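Local coordinates for protein fanconi-associated nuclease 1 homolog (Pseudomonas aeruginosa, PDB 5Y7Q) that is a bacterial homolog of Fanconi-associated nuclease 1, an about half helical protein whose C-terminal part carries a VRR-NUC nuclease domain, at residues Q498-L503 / F532-R538; Y539-K545 / M567-Y573. All blocks are in the same frame, centred on the assembly; numbering follows the deposited sequence.

Interaction 1 of 2, residues Q498-L503 / F532-R538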
ATOM      1  N   GLN A 498     -21.541 -21.309  -8.588  1.00 76.04           N
ATOM      2  CA  GLN A 498     -22.783 -20.691  -8.127  1.00 66.07           C
ATOM      3  C   GLN A 498     -22.861 -19.224  -8.538  1.00 64.81           C
ATOM      4  O   GLN A 498     -23.895 -18.772  -9.037  1.00 66.46           O
ATOM      5  CB  GLN A 498     -22.922 -20.851  -6.614  1.00 56.19           C
ATOM      6  CG  GLN A 498     -22.918 -22.309  -6.203  1.00 64.88           C
ATOM      7  CD  GLN A 498     -23.066 -22.510  -4.714  1.00 71.63           C
ATOM      8  OE1 GLN A 498     -22.742 -21.630  -3.924  1.00 66.33           O
ATOM      9  NE2 GLN A 498     -23.568 -23.679  -4.322  1.00 84.31           N
ATOM     10  N   ALA A 499     -21.766 -18.472  -8.387  1.00 64.29           N
ATOM     11  CA  ALA A 499     -21.799 -17.082  -8.829  1.00 57.74           C
ATOM     12  C   ALA A 499     -22.084 -16.984 -10.326  1.00 62.21           C
ATOM     13  O   ALA A 499     -22.906 -16.166 -10.757  1.00 66.71           O
ATOM     14  CB  ALA A 499     -20.489 -16.395  -8.475  1.00 57.94           C
ATOM     15  N   LEU A 500     -21.472 -17.858 -11.125  1.00 61.74           N
ATOM     16  CA  LEU A 500     -21.613 -17.772 -12.571  1.00 65.71           C
ATOM     17  C   LEU A 500     -23.046 -18.018 -12.988  1.00 77.07           C
ATOM     18  O   LEU A 500     -23.602 -17.294 -13.825  1.00 83.20           O
ATOM     19  CB  LEU A 500     -20.692 -18.774 -13.250  1.00 61.60           C
ATOM     20  CG  LEU A 500     -19.218 -18.381 -13.357  1.00 71.38           C
ATOM     21  CD1 LEU A 500     -18.557 -19.252 -14.415  1.00 87.67           C
ATOM     22  CD2 LEU A 500     -19.051 -16.914 -13.713  1.00 56.38           C
ATOM     23  N   ASP A 501     -23.652 -19.059 -12.437  1.00 79.23           N
ATOM     24  CA  ASP A 501     -24.962 -19.446 -12.917  1.00 90.50           C
ATOM     25  C   ASP A 501     -26.102 -18.685 -12.243  1.00 83.49           C
ATOM     26  O   ASP A 501     -27.187 -18.592 -12.829  1.00 79.61           O
ATOM     27  CB  ASP A 501     -25.098 -20.969 -12.795  1.00107.68           C
ATOM     28  CG  ASP A 501     -24.151 -21.720 -13.778  1.00122.87           C
ATOM     29  OD1 ASP A 501     -24.531 -21.907 -14.967  1.00125.07           O
ATOM     30  OD2 ASP A 501     -23.021 -22.104 -13.371  1.00117.46           O
ATOM     31  N   CYS A 502     -25.886 -18.112 -11.054  1.00 83.14           N
ATOM     32  CA  CYS A 502     -26.931 -17.348 -10.377  1.00 79.38           C
ATOM     33  C   CYS A 502     -26.879 -15.838 -10.595  1.00 78.76           C
ATOM     34  O   CYS A 502     -27.863 -15.164 -10.287  1.00 89.18           O
ATOM     35  CB  CYS A 502     -26.894 -17.602  -8.867  1.00 84.60           C
ATOM     36  SG  CYS A 502     -27.348 -19.260  -8.352  1.00 99.82           S
ATOM     37  N   LEU A 503     -25.793 -15.277 -11.123  1.00 70.07           N
ATOM     38  CA  LEU A 503     -25.708 -13.824 -11.227  1.00 62.10           C
ATOM     39  C   LEU A 503     -26.061 -13.381 -12.633  1.00 68.96           C
ATOM     40  O   LEU A 503     -25.425 -13.839 -13.598  1.00 77.49           O
ATOM     41  CB  LEU A 503     -24.314 -13.325 -10.862  1.00 59.59           C
ATOM     42  CG  LEU A 503     -23.920 -13.366  -9.377  1.00 60.21           C
ATOM     43  CD1 LEU A 503     -22.476 -12.947  -9.171  1.00 52.40           C
ATOM     44  CD2 LEU A 503     -24.849 -12.498  -8.556  1.00 61.92           C
ATOM     45  N   PHE A 532     -27.048 -17.686  -2.300  1.00 55.57           N
ATOM     46  CA  PHE A 532     -27.489 -18.238  -3.559  1.00 62.80           C
ATOM     47  C   PHE A 532     -28.527 -19.313  -3.295  1.00 70.18           C
ATOM     48  O   PHE A 532     -28.424 -20.089  -2.332  1.00 78.54           O
ATOM     49  CB  PHE A 532     -26.321 -18.834  -4.354  1.00 68.31           C
ATOM     50  CG  PHE A 532     -25.267 -17.826  -4.741  1.00 67.33           C
ATOM     51  CD1 PHE A 532     -25.541 -16.833  -5.672  1.00 70.93           C
ATOM     52  CD2 PHE A 532     -23.994 -17.878  -4.178  1.00 54.88           C
ATOM     53  CE1 PHE A 532     -24.568 -15.910  -6.024  1.00 67.26           C
ATOM     54  CE2 PHE A 532     -23.028 -16.965  -4.527  1.00 47.71           C
ATOM     55  CZ  PHE A 532     -23.305 -15.983  -5.443  1.00 57.93           C
ATOM     56  N   TRP A 533     -29.524 -19.343  -4.166  1.00 62.11           N
ATOM     57  CA  TRP A 533     -30.490 -20.428  -4.241  1.00 75.59           C
ATOM     58  C   TRP A 533     -30.287 -20.995  -5.641  1.00 84.55           C
ATOM     59  O   TRP A 533     -30.859 -20.476  -6.621  1.00 93.12           O
ATOM     60  CB  TRP A 533     -31.912 -19.928  -4.013  1.00 77.94           C
ATOM     61  CG  TRP A 533     -32.227 -19.341  -2.630  1.00 74.68           C
ATOM     62  CD1 TRP A 533     -32.737 -20.013  -1.547  1.00 68.34           C
ATOM     63  CD2 TRP A 533     -32.111 -17.963  -2.221  1.00 74.86           C
ATOM     64  NE1 TRP A 533     -32.934 -19.147  -0.495  1.00 63.84           N
ATOM     65  CE2 TRP A 533     -32.568 -17.882  -0.880  1.00 72.41           C
ATOM     66  CE3 TRP A 533     -31.656 -16.794  -2.851  1.00 73.22           C
ATOM     67  CZ2 TRP A 533     -32.578 -16.677  -0.157  1.00 68.77           C
ATOM     68  CZ3 TRP A 533     -31.670 -15.594  -2.126  1.00 76.83           C
ATOM     69  CH2 TRP A 533     -32.128 -15.549  -0.797  1.00 72.85           C
ATOM     70  N   PRO A 534     -29.389 -21.977  -5.794  1.00 85.75           N
ATOM     71  CA  PRO A 534     -29.063 -22.491  -7.140  1.00 83.50           C
ATOM     72  C   PRO A 534     -30.217 -23.150  -7.850  1.00 87.42           C
ATOM     73  O   PRO A 534     -30.137 -23.302  -9.073  1.00 84.49           O
ATOM     74  CB  PRO A 534     -27.930 -23.498  -6.880  1.00 77.53           C
ATOM     75  CG  PRO A 534     -27.923 -23.732  -5.400  1.00 84.34           C
ATOM     76  CD  PRO A 534     -28.433 -22.458  -4.780  1.00 81.64           C
ATOM     77  N   ALA A 535     -31.270 -23.553  -7.133  1.00 76.73           N
ATOM     78  CA  ALA A 535     -32.431 -24.166  -7.778  1.00 88.72           C
ATOM     79  C   ALA A 535     -33.099 -23.199  -8.747  1.00 97.36           C
ATOM     80  O   ALA A 535     -33.355 -23.536  -9.911  1.00111.96           O
ATOM     81  CB  ALA A 535     -33.437 -24.640  -6.725  1.00 83.83           C
ATOM     82  N   GLN A 536     -33.435 -22.008  -8.268  1.00 85.36           N
ATOM     83  CA  GLN A 536     -34.042 -20.970  -9.082  1.00 86.62           C
ATOM     84  C   GLN A 536     -33.034 -19.943  -9.584  1.00 79.11           C
ATOM     85  O   GLN A 536     -33.438 -18.904 -10.098  1.00 93.84           O
ATOM     86  CB  GLN A 536     -35.176 -20.303  -8.306  1.00 97.49           C
ATOM     87  CG  GLN A 536     -34.860 -20.087  -6.838  1.00 97.91           C
ATOM     88  CD  GLN A 536     -36.045 -20.349  -5.920  1.00 98.02           C
ATOM     89  OE1 GLN A 536     -36.059 -19.901  -4.767  1.00 90.54           O
ATOM     90  NE2 GLN A 536     -37.036 -21.087  -6.419  1.00104.66           N
ATOM     91  N   ARG A 537     -31.736 -20.180  -9.386  1.00 79.60           N
ATOM     92  CA  ARG A 537     -30.657 -19.306  -9.889  1.00 78.44           C
ATOM     93  C   ARG A 537     -30.782 -17.874  -9.364  1.00 75.34           C
ATOM     94  O   ARG A 537     -30.623 -16.900 -10.109  1.00 75.56           O
ATOM     95  CB  ARG A 537     -30.587 -19.314 -11.420  1.00 76.23           C
ATOM     96  CG  ARG A 537     -30.458 -20.717 -12.016  1.00 95.66           C
ATOM     97  CD  ARG A 537     -30.429 -20.703 -13.532  1.00 91.43           C
ATOM     98  NE  ARG A 537     -29.185 -20.127 -13.993  1.00 98.34           N
ATOM     99  CZ  ARG A 537     -28.938 -19.737 -15.238  1.00105.02           C
ATOM    100  NH1 ARG A 537     -29.878 -19.850 -16.173  1.00 90.65           N
ATOM    101  NH2 ARG A 537     -27.730 -19.229 -15.538  1.00106.49           N
ATOM    102  N   ARG A 538     -31.019 -17.738  -8.059  1.00 69.10           N
ATOM    103  CA  ARG A 538     -31.270 -16.418  -7.495  1.00 75.95           C
ATOM    104  C   ARG A 538     -30.239 -16.068  -6.428  1.00 74.08           C
ATOM    105  O   ARG A 538     -29.594 -16.939  -5.830  1.00 79.54           O
ATOM    106  CB  ARG A 538     -32.687 -16.328  -6.901  1.00 90.33           C
ATOM    107  CG  ARG A 538     -33.243 -14.898  -6.813  1.00 96.89           C
ATOM    108  CD  ARG A 538     -34.662 -14.866  -6.239  1.00 97.60           C
ATOM    109  NE  ARG A 538     -34.703 -14.973  -4.776  1.00 87.57           N
ATOM    110  CZ  ARG A 538     -35.057 -16.070  -4.111  1.00 81.00           C
ATOM    111  NH1 ARG A 538     -35.076 -16.060  -2.781  1.00 68.10           N
ATOM    112  NH2 ARG A 538     -35.404 -17.170  -4.778  1.00 73.73           N
TER
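Cys502, in the last turn of helix 493-502, sits against both the ring of Phe532 and the backbone of Arg537. Its CB lies 3.6 Å from Phe532 CD1, approaching the ring obliquely, while SG, anti to its own carbonyl carbon (chi1 -68°), reaches 3.6 Å from Arg537 CA and keeps a slanting sulfur-aromatic contact with the ring. Around the same ring, Ala499 CB comes within 4.2 Å of CZ of Phe532, and the helix backbone at Gln498 O and Ala499 N covers one face toward its rim. Leu503 CD2 meets the edge of the ring, 4.3 Å from Phe532 CE1. The Gln498 side chain runs slantwise past the CD2 side of the ring, its amide turned 61° from the ring plane and its OE1 4.0 Å from Phe532 CD2.

At the exposed side the contact becomes polar. Arg537 grips one atom, Asp501 O, side-on with both NE and NH2, each 2.8 Å from that oxygen; NH2 meets it on a lone pair, whereas NE comes in tilted from the carbonyl plane. The bend at chi3 (70°) folds the guanidinium back toward the helix end. Asp501 OD1 is only a nearby opposite charge, well out of the guanidinium plane.

Arg537 and Arg538 together face Trp533, a G1 beta bulge closing the tight turn between strands 529-533 and 538-545. The backbone of Arg537 adopts a left-handed conformation, and Trp533 and Arg538 exchange two backbone hydrogen bonds.

Farther out, Gln498 OE1 is hydrogen-bonded to His404 of strand 402-405, the strand that also pairs with Phe532 through Ala402. Near the Arg537 guanidinium, Arg468 of helix 467-478 donates to Leu500 O and touches Asp501, while Leu410 and Leu414 of helix 409-418 pack on Ala499, Leu500 and Leu503.

Interaction 2 of 2, residues Y539-K545 / M567-Y573; sequences YRMVEVK and MPVAVCY
Strands 539-545 and 569-573 run parallel, their axes approaching to 4.6 Å and inclined at 27°, with Met541 opposite Val569 and Lys545 opposite Tyr573. Met541, Glu543 and Lys545 supply the backbone N-H groups on one strand, Ala570 and Cys572 on the other, giving a ladder of five hydrogen bonds that starts at Met541 N to Pro568 O (3.0 Å).

At the start of the pair, Pro568 CG stands over one face of the Tyr539 ring, 3.6 Å from its centroid and 19° off the normal, a CH-pi contact. Tyr539 CG lies between its backbone N and carbonyl carbon (chi1 82°), which turns the ring under the proline, and OH extends to Met567 CG at 3.5 Å. On the sheet face of Val542 and Cys572, Val542 CG1 touches Cys572 CB at 3.6 Å, and the methyl of Ala570 lies 3.7 Å from Arg540 NH1. The opposite face carries Glu543 and Lys545, joined by a salt bridge; Glu543 OE1 also accepts from Asp528 N. Glu543-Val544-Lys545 is consistent with the (D/E)XK part of the PD-(D/E)XK signature, with Pro527 and Asp528 as the probable PD half.

The two strands and helix 553-564 form a beta-alpha-beta unit. That helix packs on Val569 and Val571, helix 505-517 on Met541 and Met567, while strands 529-533 and 374-380 flank the pair.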
ATOM      1  N   TYR A 539     -30.086 -14.772  -6.189  1.00 68.18           N
ATOM      2  CA  TYR A 539     -29.097 -14.316  -5.226  1.00 67.63           C
ATOM      3  C   TYR A 539     -29.663 -13.160  -4.425  1.00 74.13           C
ATOM      4  O   TYR A 539     -30.587 -12.467  -4.856  1.00 82.83           O
ATOM      5  CB  TYR A 539     -27.781 -13.889  -5.899  1.00 60.17           C
ATOM      6  CG  TYR A 539     -27.786 -12.485  -6.457  1.00 57.31           C
ATOM      7  CD1 TYR A 539     -28.467 -12.185  -7.623  1.00 57.26           C
ATOM      8  CD2 TYR A 539     -27.099 -11.463  -5.828  1.00 54.74           C
ATOM      9  CE1 TYR A 539     -28.477 -10.912  -8.142  1.00 62.04           C
ATOM     10  CE2 TYR A 539     -27.101 -10.171  -6.350  1.00 61.16           C
ATOM     11  CZ  TYR A 539     -27.799  -9.902  -7.507  1.00 61.39           C
ATOM     12  OH  TYR A 539     -27.810  -8.628  -8.042  1.00 63.50           O
ATOM     13  N   ARG A 540     -29.098 -12.978  -3.236  1.00 72.04           N
ATOM     14  CA  ARG A 540     -29.298 -11.757  -2.472  1.00 65.59           C
ATOM     15  C   ARG A 540     -28.017 -11.460  -1.701  1.00 56.33           C
ATOM     16  O   ARG A 540     -27.418 -12.377  -1.146  1.00 55.18           O
ATOM     17  CB  ARG A 540     -30.474 -11.890  -1.511  1.00 54.91           C
ATOM     18  CG  ARG A 540     -30.591 -10.723  -0.595  1.00 55.10           C
ATOM     19  CD  ARG A 540     -31.820 -10.758   0.305  1.00 64.57           C
ATOM     20  NE  ARG A 540     -31.791 -11.871   1.246  1.00 68.41           N
ATOM     21  CZ  ARG A 540     -32.515 -11.902   2.353  1.00 72.98           C
ATOM     22  NH1 ARG A 540     -33.289 -10.873   2.636  1.00 71.05           N
ATOM     23  NH2 ARG A 540     -32.457 -12.946   3.172  1.00 81.97           N
ATOM     24  N   MET A 541     -27.610 -10.191  -1.668  1.00 49.95           N
ATOM     25  CA  MET A 541     -26.481  -9.724  -0.868  1.00 53.99           C
ATOM     26  C   MET A 541     -26.980  -9.166   0.447  1.00 64.21           C
ATOM     27  O   MET A 541     -28.014  -8.489   0.492  1.00 72.47           O
ATOM     28  CB  MET A 541     -25.700  -8.627  -1.579  1.00 54.44           C
ATOM     29  CG  MET A 541     -24.972  -9.109  -2.779  1.00 68.92           C
ATOM     30  SD  MET A 541     -24.447  -7.760  -3.837  1.00 71.66           S
ATOM     31  CE  MET A 541     -23.749  -8.790  -5.098  1.00 80.88           C
ATOM     32  N   VAL A 542     -26.225  -9.415   1.508  1.00 59.13           N
ATOM     33  CA  VAL A 542     -26.624  -9.005   2.848  1.00 54.33           C
ATOM     34  C   VAL A 542     -25.446  -8.328   3.537  1.00 55.13           C
ATOM     35  O   VAL A 542     -24.422  -8.969   3.802  1.00 64.50           O
ATOM     36  CB  VAL A 542     -27.121 -10.203   3.679  1.00 59.99           C
ATOM     37  CG1 VAL A 542     -27.604  -9.729   5.040  1.00 64.73           C
ATOM     38  CG2 VAL A 542     -28.241 -11.001   2.909  1.00 51.90           C
ATOM     39  N   GLU A 543     -25.593  -7.046   3.837  1.00 52.05           N
ATOM     40  CA  GLU A 543     -24.673  -6.377   4.740  1.00 63.73           C
ATOM     41  C   GLU A 543     -25.072  -6.677   6.181  1.00 73.68           C
ATOM     42  O   GLU A 543     -26.231  -6.480   6.563  1.00 86.86           O
ATOM     43  CB  GLU A 543     -24.673  -4.868   4.483  1.00 69.48           C
ATOM     44  CG  GLU A 543     -23.767  -4.069   5.415  1.00 79.67           C
ATOM     45  CD  GLU A 543     -22.294  -4.485   5.346  1.00 84.75           C
ATOM     46  OE1 GLU A 543     -21.893  -5.144   4.356  1.00 82.63           O
ATOM     47  OE2 GLU A 543     -21.536  -4.147   6.292  1.00 82.69           O
ATOM     48  N   VAL A 544     -24.114  -7.157   6.982  1.00 68.25           N
ATOM     49  CA  VAL A 544     -24.350  -7.525   8.378  1.00 71.34           C
ATOM     50  C   VAL A 544     -23.926  -6.391   9.309  1.00 74.98           C
ATOM     51  O   VAL A 544     -22.855  -5.800   9.140  1.00 78.12           O
ATOM     52  CB  VAL A 544     -23.602  -8.824   8.720  1.00 74.50           C
ATOM     53  CG1 VAL A 544     -23.708  -9.114  10.185  1.00 86.29           C
ATOM     54  CG2 VAL A 544     -24.177  -9.978   7.925  1.00 76.60           C
ATOM     55  N   LYS A 545     -24.771  -6.077  10.294  1.00 76.49           N
ATOM     56  CA  LYS A 545     -24.467  -5.060  11.296  1.00 80.29           C
ATOM     57  C   LYS A 545     -24.806  -5.580  12.688  1.00 81.59           C
ATOM     58  O   LYS A 545     -25.981  -5.802  13.002  1.00 86.30           O
ATOM     59  CB  LYS A 545     -25.228  -3.758  11.008  1.00 88.28           C
ATOM     60  CG  LYS A 545     -24.667  -2.954   9.825  1.00 91.58           C
ATOM     61  CD  LYS A 545     -23.181  -2.664  10.014  1.00 92.79           C
ATOM     62  CE  LYS A 545     -22.515  -2.185   8.736  1.00 92.98           C
ATOM     63  NZ  LYS A 545     -21.050  -1.994   8.944  1.00 95.19           N
ATOM     64  N   MET A 567     -31.640  -4.432  -7.717  1.00 89.87           N
ATOM     65  CA  MET A 567     -30.823  -5.556  -7.311  1.00 81.60           C
ATOM     66  C   MET A 567     -31.230  -6.013  -5.921  1.00 82.71           C
ATOM     67  O   MET A 567     -31.644  -5.204  -5.082  1.00 85.06           O
ATOM     68  CB  MET A 567     -29.345  -5.181  -7.305  1.00 74.25           C
ATOM     69  CG  MET A 567     -28.697  -5.281  -8.663  1.00 81.14           C
ATOM     70  SD  MET A 567     -27.378  -4.087  -8.885  1.00 89.07           S
ATOM     71  CE  MET A 567     -27.054  -4.295 -10.637  1.00 93.74           C
ATOM     72  N   PRO A 568     -31.129  -7.289  -5.695  1.00 79.62           N
ATOM     73  CA  PRO A 568     -31.480  -7.854  -4.390  1.00 71.72           C
ATOM     74  C   PRO A 568     -30.424  -7.642  -3.310  1.00 65.13           C
ATOM     75  O   PRO A 568     -29.565  -8.497  -3.102  1.00 64.20           O
ATOM     76  CB  PRO A 568     -31.660  -9.340  -4.712  1.00 73.69           C
ATOM     77  CG  PRO A 568     -30.741  -9.560  -5.854  1.00 84.72           C
ATOM     78  CD  PRO A 568     -30.861  -8.328  -6.695  1.00 84.34           C
ATOM     79  N   VAL A 569     -30.459  -6.504  -2.630  1.00 73.27           N
ATOM     80  CA  VAL A 569     -29.669  -6.266  -1.431  1.00 57.51           C
ATOM     81  C   VAL A 569     -30.587  -6.182  -0.221  1.00 71.83           C
ATOM     82  O   VAL A 569     -31.761  -5.806  -0.318  1.00 77.39           O
ATOM     83  CB  VAL A 569     -28.870  -4.965  -1.553  1.00 73.82           C
ATOM     84  CG1 VAL A 569     -27.774  -5.108  -2.576  1.00 67.51           C
ATOM     85  CG2 VAL A 569     -29.831  -3.831  -1.924  1.00 80.19           C
ATOM     86  N   ALA A 570     -30.033  -6.524   0.933  1.00 72.59           N
ATOM     87  CA  ALA A 570     -30.722  -6.347   2.205  1.00 69.33           C
ATOM     88  C   ALA A 570     -29.678  -6.077   3.279  1.00 74.09           C
ATOM     89  O   ALA A 570     -28.520  -6.490   3.145  1.00 73.84           O
ATOM     90  CB  ALA A 570     -31.551  -7.578   2.577  1.00 59.78           C
ATOM     91  N   VAL A 571     -30.083  -5.370   4.333  1.00 77.46           N
ATOM     92  CA  VAL A 571     -29.214  -5.105   5.480  1.00 80.83           C
ATOM     93  C   VAL A 571     -29.783  -5.847   6.675  1.00 79.34           C
ATOM     94  O   VAL A 571     -30.990  -5.792   6.933  1.00 85.43           O
ATOM     95  CB  VAL A 571     -29.070  -3.600   5.783  1.00 76.50           C
ATOM     96  CG1 VAL A 571     -28.191  -3.392   7.006  1.00 69.13           C
ATOM     97  CG2 VAL A 571     -28.450  -2.898   4.608  1.00 69.16           C
ATOM     98  N   CYS A 572     -28.919  -6.538   7.399  1.00 74.95           N
ATOM     99  CA  CYS A 572     -29.333  -7.395   8.499  1.00 79.27           C
ATOM    100  C   CYS A 572     -28.783  -6.865   9.819  1.00 82.97           C
ATOM    101  O   CYS A 572     -27.566  -6.846  10.027  1.00 94.63           O
ATOM    102  CB  CYS A 572     -28.860  -8.816   8.242  1.00 76.87           C
ATOM    103  SG  CYS A 572     -28.877  -9.823   9.684  1.00 84.78           S
ATOM    104  N   TYR A 573     -29.675  -6.454  10.707  1.00 78.57           N
ATOM    105  CA  TYR A 573     -29.305  -5.923  12.012  1.00 83.32           C
ATOM    106  C   TYR A 573     -29.527  -6.995  13.079  1.00 87.24           C
ATOM    107  O   TYR A 573     -30.637  -7.522  13.213  1.00 91.29           O
ATOM    108  CB  TYR A 573     -30.128  -4.674  12.325  1.00 82.78           C
ATOM    109  CG  TYR A 573     -29.872  -3.494  11.403  1.00 87.05           C
ATOM    110  CD1 TYR A 573     -28.963  -2.492  11.760  1.00 95.69           C
ATOM    111  CD2 TYR A 573     -30.548  -3.364  10.191  1.00 82.88           C
ATOM    112  CE1 TYR A 573     -28.727  -1.394  10.938  1.00 92.70           C
ATOM    113  CE2 TYR A 573     -30.318  -2.263   9.357  1.00 87.51           C
ATOM    114  CZ  TYR A 573     -29.400  -1.287   9.738  1.00 91.08           C
ATOM    115  OH  TYR A 573     -29.157  -0.193   8.939  1.00 93.16           O
TER

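Interaction 1 packs a helix end against strand 529-533 and the bulged turn that follows it, whereas interaction 2 is a strand pairing inside the mixed sheet. Interaction 1 is partly buried, with an exposed arginine side; interaction 2 is buried. The two follow one another along the chain: the bulged turn in 532-538 leads straight into strand 539-545. They touch through Leu503 CD2 and Phe532 CD1, which pack on Tyr539. Side-chain packing and an arginine grip on one helix carbonyl hold the first, strand-to-strand backbone bonds the second, and an aromatic ring contributes to both. The nearest atoms of bound nucleic acid are about 5 Å from interaction 2 and about 21 Å from interaction 1.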